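Local coordinates for COG0546: Predicted phosphatases (Streptococcus pneumoniae, PDB 2AH5), which is of unknown function but belongs to the haloacid dehalogenase-like hydrolases and is probably a phosphatase, at residues F30-V35 and V68-S73. Residues are numbered along the deposited sequence; the frame is centred on the assembly and turned at random.
Sequences FKELGV and VQIYRS
In the helical cap that HAD hydrolases of this kind carry between the first and second strands of the core, the C-terminal end of helix 19-33 lies beside the middle of helix 64-79, and Ile70 bridges the two through both of its branches. Its CG2, anti to the backbone N, rests against the aliphatic stem of Glu32, 4.1 Å from Glu32 CG. The longer branch, with CD1 anti to CA (chi2 161°), puts Ile70 CD1 3.8 Å from Leu33 CD2, and Ile70 also touches Tyr28 one turn back on helix 19-33. Beyond CG the chain of Glu32 bends (chi2 -55°) and carries the carboxylate away from the isoleucine, so only methylene carbons face the seam. Leu33 also packs back toward the start of helix 64-79, on Glu66 and Ala67. Just past it, Gly34, with positive phi (72°), ends the helix in a Schellman motif, where Val35 N bonds to Phe30 O (3.0 Å) and Gly34 N to Lys31 O (3.2 Å). On the partner helix, Ser73 OG donates to Ile70 O (2.6 Å), lying in the plane of that carbonyl and meeting one of its lone pairs. No hydrogen bond joins the segments; helices packed side by side in an all-helical insert after the first core strand are typical of C1-capped HAD hydrolases.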
# COMPACT_ATOMS: atom_id res chain seq x y z
N PHE A 30 17.16 0.78 14.42
CA PHE A 30 18.49 0.20 14.52
C PHE A 30 19.46 1.06 15.35
O PHE A 30 20.26 0.50 16.13
CB PHE A 30 19.05 -0.13 13.14
CG PHE A 30 18.16 -1.09 12.35
CD1 PHE A 30 17.79 -2.32 12.90
CD2 PHE A 30 17.73 -0.77 11.08
CE1 PHE A 30 16.97 -3.22 12.16
CE2 PHE A 30 16.91 -1.64 10.35
CZ PHE A 30 16.53 -2.87 10.90
N LYS A 31 19.40 2.38 15.18
CA LYS A 31 20.18 3.30 16.05
C LYS A 31 19.84 3.06 17.55
O LYS A 31 20.73 2.93 18.38
CB LYS A 31 19.94 4.77 15.67
CG LYS A 31 20.41 5.78 16.76
CD LYS A 31 20.11 7.21 16.41
CE LYS A 31 20.55 8.12 17.55
NZ LYS A 31 20.58 9.56 17.16
N GLU A 32 18.56 2.97 17.87
CA GLU A 32 18.16 2.80 19.28
C GLU A 32 18.56 1.45 19.83
O GLU A 32 18.94 1.33 21.02
CB GLU A 32 16.65 3.05 19.46
CG GLU A 32 16.24 4.52 19.27
CD GLU A 32 17.02 5.48 20.17
OE1 GLU A 32 16.99 5.28 21.39
OE2 GLU A 32 17.70 6.38 19.65
N LEU A 33 18.50 0.43 18.97
CA LEU A 33 18.88 -0.93 19.36
C LEU A 33 20.41 -1.15 19.37
O LEU A 33 20.91 -2.17 19.87
CB LEU A 33 18.18 -1.96 18.48
CG LEU A 33 16.64 -1.99 18.60
CD1 LEU A 33 16.06 -3.06 17.69
CD2 LEU A 33 16.14 -2.18 20.04
N GLY A 34 21.13 -0.19 18.80
CA GLY A 34 22.59 -0.19 18.76
C GLY A 34 23.15 -1.21 17.79
O GLY A 34 24.16 -1.85 18.09
N VAL A 35 22.49 -1.38 16.65
CA VAL A 35 22.86 -2.37 15.63
C VAL A 35 23.05 -1.68 14.29
O VAL A 35 22.40 -0.68 14.01
CB VAL A 35 21.79 -3.49 15.46
CG1 VAL A 35 21.61 -4.28 16.76
CG2 VAL A 35 20.48 -2.91 15.02
N VAL A 68 9.37 -3.20 16.89
CA VAL A 68 8.10 -2.70 16.36
C VAL A 68 7.59 -1.48 17.13
O VAL A 68 7.15 -0.50 16.53
CB VAL A 68 7.03 -3.83 16.31
CG1 VAL A 68 5.64 -3.27 15.93
CG2 VAL A 68 7.47 -4.88 15.31
N GLN A 69 7.66 -1.55 18.45
CA GLN A 69 7.28 -0.40 19.27
C GLN A 69 8.08 0.85 18.94
O GLN A 69 7.50 1.92 18.76
CB GLN A 69 7.39 -0.73 20.76
CG GLN A 69 7.00 0.44 21.67
CD GLN A 69 7.16 0.09 23.15
OE1 GLN A 69 6.71 -0.96 23.58
NE2 GLN A 69 7.78 0.97 23.93
N ILE A 70 9.40 0.72 18.86
CA ILE A 70 10.28 1.86 18.61
C ILE A 70 9.99 2.43 17.20
O ILE A 70 9.82 3.63 17.01
CB ILE A 70 11.78 1.49 18.80
CG1 ILE A 70 12.10 1.20 20.28
CG2 ILE A 70 12.71 2.60 18.28
CD1 ILE A 70 13.40 0.40 20.48
N TYR A 71 9.92 1.54 16.20
CA TYR A 71 9.58 1.95 14.84
C TYR A 71 8.32 2.82 14.79
O TYR A 71 8.30 3.89 14.17
CB TYR A 71 9.39 0.70 13.97
CG TYR A 71 9.00 1.01 12.53
CD1 TYR A 71 9.93 0.96 11.51
CD2 TYR A 71 7.68 1.35 12.22
CE1 TYR A 71 9.56 1.24 10.19
CE2 TYR A 71 7.31 1.64 10.92
CZ TYR A 71 8.24 1.59 9.92
OH TYR A 71 7.83 1.89 8.62
N ARG A 72 7.28 2.36 15.44
CA ARG A 72 6.02 3.09 15.42
C ARG A 72 6.13 4.44 16.13
O ARG A 72 5.48 5.41 15.72
CB ARG A 72 4.89 2.25 15.99
CG ARG A 72 4.65 0.98 15.21
CD ARG A 72 3.21 0.57 15.28
NE ARG A 72 2.91 -0.56 14.39
CZ ARG A 72 2.88 -0.50 13.06
NH1 ARG A 72 3.17 0.63 12.42
NH2 ARG A 72 2.59 -1.59 12.35
N SER A 73 7.01 4.51 17.15
CA SER A 73 7.33 5.75 17.86
C SER A 73 7.98 6.83 16.99
O SER A 73 7.77 8.03 17.22
CB SER A 73 8.22 5.47 19.11
OG SER A 73 9.62 5.45 18.80